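Local coordinates for protein dipicolinate synthase subunit A (Bacillus halodurans, PDB 3D4O) that probably takes part in making dipicolinic acid for bacterial spores, as a subunit with two Rossmann-type domains, at residues V216-I221 with I241-K246; P136-T141 with M168-K173; N157-G162 with K180-A185. All coordinates share one frame; numbering follows the deposited sequence. Where two conformers were deposited one is given.

Interaction 1: V216-I221 with I241-K246; sequences VCINTI and IDLASK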
loop_
_atom_site.group_PDB
_atom_site.type_symbol
_atom_site.label_atom_id
_atom_site.label_comp_id
_atom_site.label_asym_id
_atom_site.label_seq_id
_atom_site.Cartn_x
_atom_site.Cartn_y
_atom_site.Cartn_z
ATOM N N VAL C 216 13.119 0.587 -5.819
ATOM C CA VAL C 216 12.701 0.031 -4.528
ATOM C C VAL C 216 13.470 -1.247 -4.322
ATOM O O VAL C 216 13.515 -2.101 -5.200
ATOM C CB VAL C 216 11.177 -0.262 -4.424
ATOM C CG1 VAL C 216 10.810 -0.783 -2.988
ATOM C CG2 VAL C 216 10.340 1.000 -4.723
ATOM N N CYS C 217 14.104 -1.329 -3.174
ATOM C CA CYS C 217 14.887 -2.487 -2.808
ATOM C C CYS C 217 14.366 -3.084 -1.508
ATOM O O CYS C 217 14.288 -2.400 -0.489
ATOM C CB CYS C 217 16.324 -2.070 -2.638
ATOM S SG CYS C 217 17.444 -3.407 -2.127
ATOM N N ILE C 218 13.978 -4.355 -1.580
ATOM C CA ILE C 218 13.485 -5.087 -0.418
ATOM C C ILE C 218 14.488 -6.111 0.009
ATOM O O ILE C 218 14.813 -7.016 -0.749
ATOM C CB ILE C 218 12.150 -5.818 -0.749
ATOM C CG1 ILE C 218 11.139 -4.768 -1.258
ATOM C CG2 ILE C 218 11.694 -6.588 0.483
ATOM C CD1 ILE C 218 10.449 -5.159 -2.534
ATOM N N ASN C 219 15.036 -5.952 1.208
ATOM C CA ASN C 219 15.963 -6.953 1.719
ATOM C C ASN C 219 15.298 -7.998 2.590
ATOM O O ASN C 219 14.511 -7.672 3.476
ATOM C CB ASN C 219 17.089 -6.344 2.533
ATOM C CG ASN C 219 18.010 -7.421 3.092
ATOM O OD1 ASN C 219 18.523 -8.247 2.346
ATOM N ND2 ASN C 219 18.166 -7.455 4.400
ATOM N N THR C 220 15.611 -9.264 2.307
ATOM C CA THR C 220 15.201 -10.387 3.163
ATOM C C THR C 220 16.435 -11.112 3.732
ATOM O O THR C 220 16.299 -11.963 4.586
ATOM C CB THR C 220 14.332 -11.436 2.443
ATOM O OG1 THR C 220 15.113 -12.158 1.472
ATOM C CG2 THR C 220 13.136 -10.791 1.774
ATOM N N ILE C 221 17.638 -10.778 3.271
ATOM C CA ILE C 221 18.851 -11.483 3.722
ATOM C C ILE C 221 19.298 -11.014 5.117
ATOM O O ILE C 221 19.494 -9.816 5.343
ATOM C CB ILE C 221 20.044 -11.312 2.717
ATOM C CG1 ILE C 221 19.697 -11.819 1.331
ATOM C CG2 ILE C 221 21.303 -12.045 3.205
ATOM C CD1 ILE C 221 20.803 -11.555 0.357
ATOM N N ILE C 241 13.309 -1.276 1.837
ATOM C CA ILE C 241 12.448 -1.888 2.839
ATOM C C ILE C 241 13.171 -3.131 3.345
ATOM O O ILE C 241 13.383 -4.073 2.586
ATOM C CB ILE C 241 11.050 -2.251 2.273
ATOM C CG1 ILE C 241 10.257 -0.994 1.860
ATOM C CG2 ILE C 241 10.204 -2.954 3.328
ATOM C CD1 ILE C 241 8.865 -1.311 1.205
ATOM N N ASP C 242 13.610 -3.091 4.601
ATOM C CA ASP C 242 14.368 -4.201 5.215
ATOM C C ASP C 242 13.483 -5.076 6.098
ATOM O O ASP C 242 13.013 -4.683 7.178
ATOM C CB ASP C 242 15.573 -3.689 5.967
ATOM C CG ASP C 242 16.615 -4.753 6.183
ATOM O OD1 ASP C 242 16.334 -5.953 5.984
ATOM O OD2 ASP C 242 17.724 -4.373 6.571
ATOM N N LEU C 243 13.249 -6.273 5.569
ATOM C CA LEU C 243 12.389 -7.246 6.170
ATOM C C LEU C 243 13.178 -8.210 7.035
ATOM O O LEU C 243 12.586 -8.964 7.785
ATOM C CB LEU C 243 11.616 -8.029 5.090
ATOM C CG LEU C 243 10.629 -7.227 4.252
ATOM C CD1 LEU C 243 9.930 -8.164 3.304
ATOM C CD2 LEU C 243 9.622 -6.512 5.167
ATOM N N ALA C 244 14.502 -8.186 6.930
ATOM C CA ALA C 244 15.326 -9.092 7.739
ATOM C C ALA C 244 15.187 -8.761 9.236
ATOM O O ALA C 244 15.004 -7.598 9.647
ATOM C CB ALA C 244 16.789 -9.049 7.312
ATOM N N SER C 245 15.264 -9.793 10.064
ATOM C CA SER C 245 15.200 -9.604 11.524
ATOM C C SER C 245 16.285 -8.661 11.982
ATOM O O SER C 245 17.381 -8.663 11.457
ATOM C CB SER C 245 15.350 -10.940 12.270
ATOM O OG SER C 245 16.629 -11.524 12.044
ATOM N N LYS C 246 15.939 -7.845 12.951
ATOM C CA LYS C 246 16.859 -6.877 13.593
ATOM C C LYS C 246 18.212 -7.518 13.782
ATOM O O LYS C 246 18.300 -8.626 14.284
ATOM C CB LYS C 246 16.326 -6.464 14.966
#
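N219 and D242 both hold CG anti to the backbone N (chi1 178° and -160°), so amide and carboxylate lie side by side and point the same way. They sit at the C-terminal ends of neighbouring parallel strands, the fourth and fifth of a Rossmann-type sheet. Helix 228-233 makes the beta-alpha-beta connection between them. The two side-chain planes are turned 68° against each other. N219 ND2 donates to D242 OD1 at 2.8 Å; OD1 lies close to the amide plane, but ND2 meets it from above the carboxylate plane. The same nitrogen donates to I221 O at 2.9 Å. N219 OD1 accepts from I221 N at 2.8 Å, an Asx turn. Three bonds therefore fix the rotation of this amide. D242 OD1 also closes an Asx turn, accepting from A244 N at 3.0 Å, while OD2 is bonded to G249 N and T250 OG1. An alanine at N219 would remove the amide bonds to D242 OD1, I221 N and I221 O, and would probably leave the strand ends less firmly held together. The backbone ladder runs from C217 O to N219 O; in its last rung L243 N reaches N219 O at 2.8 Å, nearly along the C=O axis. On the opposite sheet face I218 and I241 lie under helix 127-148, and I218 also meets helix 165-176. I218 CG2 has swung anti to the backbone N and touches L243 CD1 at 3.7 Å. Past the strand ends, A244 CB rests against I221 O at 3.4 Å.

Interaction 2: P136-T141 with M168-K173; sequences PTAEGT and MSVARK. With EDO (1,2-ethanediol), chain L.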
loop_
_atom_site.group_PDB
_atom_site.type_symbol
_atom_site.label_atom_id
_atom_site.label_comp_id
_atom_site.label_asym_id
_atom_site.label_seq_id
_atom_site.Cartn_x
_atom_site.Cartn_y
_atom_site.Cartn_z
ATOM N N PRO C 136 0.945 -12.419 4.122
ATOM C CA PRO C 136 0.664 -11.076 4.584
ATOM C C PRO C 136 1.907 -10.175 4.656
ATOM O O PRO C 136 1.791 -8.956 4.561
ATOM C CB PRO C 136 0.069 -11.290 5.991
ATOM C CG PRO C 136 0.609 -12.683 6.426
ATOM C CD PRO C 136 0.606 -13.450 5.107
ATOM N N THR C 137 3.084 -10.754 4.864
ATOM C CA THR C 137 4.300 -9.945 4.910
ATOM C C THR C 137 4.485 -9.218 3.571
ATOM O O THR C 137 4.795 -8.022 3.551
ATOM C CB THR C 137 5.561 -10.748 5.246
ATOM O OG1 THR C 137 5.440 -11.303 6.566
ATOM C CG2 THR C 137 6.773 -9.847 5.207
ATOM N N ALA C 138 4.231 -9.940 2.473
ATOM C CA ALA C 138 4.349 -9.389 1.071
ATOM C C ALA C 138 3.317 -8.329 0.843
ATOM O O ALA C 138 3.593 -7.297 0.240
ATOM C CB ALA C 138 4.197 -10.453 0.025
ATOM N N GLU C 139 2.127 -8.599 1.349
ATOM C CA GLU C 139 1.028 -7.656 1.241
ATOM C C GLU C 139 1.396 -6.371 1.910
ATOM O O GLU C 139 1.210 -5.301 1.359
ATOM C CB GLU C 139 -0.294 -8.200 1.794
ATOM C CG GLU C 139 -0.871 -9.227 0.822
ATOM C CD GLU C 139 -2.272 -9.704 1.128
ATOM O OE1 GLU C 139 -3.044 -9.034 1.883
ATOM O OE2 GLU C 139 -2.656 -10.740 0.532
ATOM N N GLY C 140 1.957 -6.481 3.096
ATOM C CA GLY C 140 2.367 -5.297 3.832
ATOM C C GLY C 140 3.497 -4.562 3.134
ATOM O O GLY C 140 3.553 -3.345 3.140
ATOM N N THR C 141 4.402 -5.324 2.539
ATOM C CA THR C 141 5.551 -4.758 1.828
ATOM C C THR C 141 5.066 -3.977 0.595
ATOM O O THR C 141 5.500 -2.895 0.303
ATOM C CB THR C 141 6.561 -5.869 1.411
ATOM O OG1 THR C 141 7.023 -6.529 2.593
ATOM C CG2 THR C 141 7.793 -5.269 0.641
HETATM N N MSE C 168 10.842 -15.199 -1.937
HETATM C CA MSE C 168 10.149 -15.811 -3.054
HETATM C C MSE C 168 8.718 -15.281 -3.185
HETATM O O MSE C 168 8.219 -15.084 -4.289
HETATM C CB MSE C 168 10.149 -17.326 -2.945
HETATM C CG MSE C 168 9.157 -17.939 -3.909
HETATM SE SE MSE C 168 9.549 -19.743 -4.295
HETATM C CE MSE C 168 11.231 -19.182 -4.990
ATOM N N SER C 169 8.076 -15.032 -2.050
ATOM C CA SER C 169 6.677 -14.543 -2.038
ATOM C C SER C 169 6.591 -13.066 -2.388
ATOM O O SER C 169 5.657 -12.603 -3.033
ATOM C CB SER C 169 6.078 -14.702 -0.643
ATOM O OG SER C 169 6.039 -16.063 -0.289
ATOM N N VAL C 170 7.595 -12.356 -1.924
ATOM C CA VAL C 170 7.693 -10.910 -2.082
ATOM C C VAL C 170 7.982 -10.573 -3.531
ATOM O O VAL C 170 7.311 -9.756 -4.142
ATOM C CB VAL C 170 8.744 -10.292 -1.141
ATOM C CG1 VAL C 170 9.148 -8.872 -1.599
ATOM C CG2 VAL C 170 8.216 -10.294 0.320
ATOM N N ALA C 171 8.958 -11.254 -4.092
ATOM C CA ALA C 171 9.362 -10.981 -5.476
ATOM C C ALA C 171 8.216 -11.303 -6.450
ATOM O O ALA C 171 7.888 -10.512 -7.342
ATOM C CB ALA C 171 10.613 -11.746 -5.820
ATOM N N ARG C 172 7.538 -12.410 -6.194
ATOM C CA ARG C 172 6.445 -12.886 -7.048
ATOM C C ARG C 172 5.320 -11.836 -7.145
ATOM O O ARG C 172 4.761 -11.570 -8.204
ATOM C CB ARG C 172 5.915 -14.237 -6.519
ATOM C CG ARG C 172 4.914 -14.950 -7.426
ATOM C CD ARG C 172 4.582 -16.413 -6.954
ATOM N NE ARG C 172 5.425 -17.515 -7.477
ATOM C CZ ARG C 172 6.242 -18.278 -6.734
ATOM N NH1 ARG C 172 6.344 -18.035 -5.437
ATOM N NH2 ARG C 172 6.932 -19.310 -7.285
ATOM N N LYS C 173 5.010 -11.247 -6.018
ATOM C CA LYS C 173 3.963 -10.235 -5.932
ATOM C C LYS C 173 4.372 -8.884 -6.552
ATOM O O LYS C 173 3.563 -8.206 -7.120
ATOM C CB LYS C 173 3.454 -10.072 -4.498
ATOM C CG LYS C 173 2.516 -11.220 -4.169
ATOM C CD LYS C 173 1.918 -11.172 -2.771
ATOM C CE LYS C 173 0.661 -12.109 -2.663
ATOM N NZ LYS C 173 0.782 -13.549 -2.948
HETATM C C1 EDO L . 6.833 -14.105 -11.229
HETATM O O1 EDO L . 6.873 -15.502 -11.541
HETATM C C2 EDO L . 5.548 -13.488 -11.785
HETATM O O2 EDO L . 4.774 -13.026 -10.686
#
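No flat group is stacked between these two helices. E139 leaves its helix pointing away from the crossing, and its carboxylate bonds to backbone N-H groups of the second subunit, OE1 to I153 and OE2 to H154. The puckered P136 ring packs on P269 and A273, and on T152 of that subunit. This is helix-on-helix packing in a Rossmann-type domain. Helix 127-148 lies across helix 165-176, the helix that follows the first strand of the sheet. The local axes cross at -46° and approach to 8.8 Å. A small residue, A138, sits at the crossing and lets the helices come close. Its CB points at the other helix and meets three groups. K173 CD comes within 3.7 Å of A138 CB from one turn further along. V170 CG2, anti to its carbonyl carbon, is 4.0 Å from A138 CB. The carbonyl S169 O is also 4.0 Å from A138 CB. The K173 chain runs extended past A138 and bends at its last torsion. K173 NZ stays 5.6 Å from E139 OE2, so the opposite charges are near but not in contact. S169 OG bonds to S134 OG, one turn before A138. A 1,2-ethanediol, probably from the crystallisation liquor, bonds weakly to R172 O. T137 O takes two donors from T141: the backbone N, and OG1 at 2.8 Å from T137 O, set above the carbonyl plane.

Interaction 3: N157-G162 with K180-A185; sequences NVAVLG and KVKVGA
Five backbone hydrogen bonds join these two parallel strands. They run in strict succession: V158 N to K180 O, K182 N to V158 O, V160 N to K182 O, G184 N to V160 O and G162 N to G184 O. The last four lie nearly along the C=O axis. V158 N, at 2.9 Å, instead meets K180 O from above its carbonyl plane. The alpha carbons add weaker contacts, such as V181 CA to V158 O at 3.1 Å. Further out, V158, V160, V181 and V183 share the sheet face under helix 165-176. V183 CG1, anti to its own backbone N, lies 3.3 Å from V160 O. On the other face K182 CG takes the crowded position between N and carbonyl carbon, and packs on A159 CB at 3.8 Å. K182 NZ then reaches E210 O. N157 OD1 rests at 3.9 Å from K180 CB, while N157 ND2 is bonded to D213 O. A beta carbon on G184 would press on L161 CD2. One on G162 would meet the preceding carbonyl oxygen. G162 opens a GxGxxG pattern, so this regular strand pair probably sets the start of a dinucleotide-binding turn of the Rossmann type.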
loop_
_atom_site.group_PDB
_atom_site.type_symbol
_atom_site.label_atom_id
_atom_site.label_comp_id
_atom_site.label_asym_id
_atom_site.label_seq_id
_atom_site.Cartn_x
_atom_site.Cartn_y
_atom_site.Cartn_z
ATOM N N ASN C 157 11.757 -0.220 -11.289
ATOM C CA ASN C 157 12.798 -1.211 -11.103
ATOM C C ASN C 157 12.831 -1.615 -9.658
ATOM O O ASN C 157 13.155 -0.810 -8.803
ATOM C CB ASN C 157 14.163 -0.657 -11.508
ATOM C CG ASN C 157 14.273 -0.442 -13.020
ATOM O OD1 ASN C 157 13.554 -1.064 -13.814
ATOM N ND2 ASN C 157 15.184 0.422 -13.413
ATOM N N VAL C 158 12.515 -2.876 -9.394
ATOM C CA VAL C 158 12.468 -3.397 -8.025
ATOM C C VAL C 158 13.376 -4.569 -7.839
ATOM O O VAL C 158 13.352 -5.504 -8.618
ATOM C CB VAL C 158 11.016 -3.861 -7.669
ATOM C CG1 VAL C 158 10.955 -4.544 -6.271
ATOM C CG2 VAL C 158 10.055 -2.677 -7.762
ATOM N N ALA C 159 14.214 -4.486 -6.823
ATOM C CA ALA C 159 15.140 -5.571 -6.456
ATOM C C ALA C 159 14.701 -6.173 -5.152
ATOM O O ALA C 159 14.269 -5.448 -4.229
ATOM C CB ALA C 159 16.556 -5.078 -6.297
ATOM N N VAL C 160 14.735 -7.499 -5.119
ATOM C CA VAL C 160 14.530 -8.251 -3.873
ATOM C C VAL C 160 15.834 -8.993 -3.619
ATOM O O VAL C 160 16.417 -9.600 -4.530
ATOM C CB VAL C 160 13.373 -9.250 -3.905
ATOM C CG1 VAL C 160 13.325 -10.026 -2.576
ATOM C CG2 VAL C 160 12.012 -8.586 -4.165
ATOM N N LEU C 161 16.316 -8.918 -2.390
ATOM C CA LEU C 161 17.580 -9.564 -2.014
ATOM C C LEU C 161 17.213 -10.782 -1.194
ATOM O O LEU C 161 16.601 -10.666 -0.126
ATOM C CB LEU C 161 18.474 -8.629 -1.219
ATOM C CG LEU C 161 18.795 -7.308 -1.920
ATOM C CD1 LEU C 161 19.706 -6.449 -1.035
ATOM C CD2 LEU C 161 19.408 -7.482 -3.303
ATOM N N GLY C 162 17.498 -11.936 -1.780
ATOM C CA GLY C 162 17.229 -13.238 -1.177
ATOM C C GLY C 162 16.046 -13.938 -1.789
ATOM O O GLY C 162 15.033 -13.307 -2.101
ATOM N N LYS C 180 9.453 -4.301 -12.602
ATOM C CA LYS C 180 10.526 -5.017 -13.310
ATOM C C LYS C 180 11.422 -5.450 -12.183
ATOM O O LYS C 180 12.175 -4.679 -11.616
ATOM C CB LYS C 180 11.233 -4.139 -14.327
ATOM C CG LYS C 180 10.339 -3.781 -15.489
ATOM C CD LYS C 180 10.899 -2.635 -16.325
ATOM C CE LYS C 180 9.990 -2.345 -17.554
ATOM N NZ LYS C 180 8.540 -2.182 -17.187
ATOM N N VAL C 181 11.268 -6.712 -11.854
ATOM C CA VAL C 181 11.873 -7.277 -10.695
ATOM C C VAL C 181 13.150 -8.019 -10.952
ATOM O O VAL C 181 13.261 -8.850 -11.839
ATOM C CB VAL C 181 10.920 -8.262 -10.004
ATOM C CG1 VAL C 181 11.634 -8.936 -8.843
ATOM C CG2 VAL C 181 9.596 -7.576 -9.549
ATOM N N LYS C 182 14.124 -7.694 -10.135
ATOM C CA LYS C 182 15.389 -8.414 -10.185
ATOM C C LYS C 182 15.614 -8.943 -8.795
ATOM O O LYS C 182 15.245 -8.302 -7.829
ATOM C CB LYS C 182 16.552 -7.547 -10.656
ATOM C CG LYS C 182 16.814 -6.308 -9.847
ATOM C CD LYS C 182 18.187 -5.679 -10.209
ATOM C CE LYS C 182 18.232 -5.098 -11.596
ATOM N NZ LYS C 182 19.559 -4.440 -11.990
ATOM N N VAL C 183 16.134 -10.156 -8.723
ATOM C CA VAL C 183 16.374 -10.809 -7.449
ATOM C C VAL C 183 17.850 -11.191 -7.308
ATOM O O VAL C 183 18.473 -11.801 -8.191
ATOM C CB VAL C 183 15.453 -12.050 -7.231
ATOM C CG1 VAL C 183 15.609 -12.587 -5.750
ATOM C CG2 VAL C 183 13.969 -11.732 -7.517
ATOM N N GLY C 184 18.400 -10.793 -6.181
ATOM C CA GLY C 184 19.798 -11.090 -5.842
ATOM C C GLY C 184 19.927 -12.253 -4.883
ATOM O O GLY C 184 19.201 -12.353 -3.907
ATOM N N ALA C 185 20.838 -13.158 -5.203
ATOM C CA ALA C 185 21.099 -14.348 -4.341
ATOM C C ALA C 185 22.440 -14.946 -4.676
ATOM O O ALA C 185 23.006 -14.674 -5.705
ATOM C CB ALA C 185 20.000 -15.411 -4.518
#

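All three contacts lie in one domain, with centres 11 to 12 Å apart. Interactions 1 and 3 belong to the same parallel sheet, of strand order 3-2-1-4-5-6. Strands 157-161 and 216-219 are neighbours at its middle, bonded I218 N to A159 O; just past the second strand T220 OG1 bonds to L161 O at 2.6 Å. Interaction 2 lies over one face of this sheet. There V170 and A171 of helix 165-176 pack on V160 and V183, and T141 of helix 127-148 packs on I218 and L243. Along the chain, interactions 2 and 3 interleave, and interaction 1 follows. Together they build the centre of a Rossmann-type domain, with the helix pair touching both strand pairs.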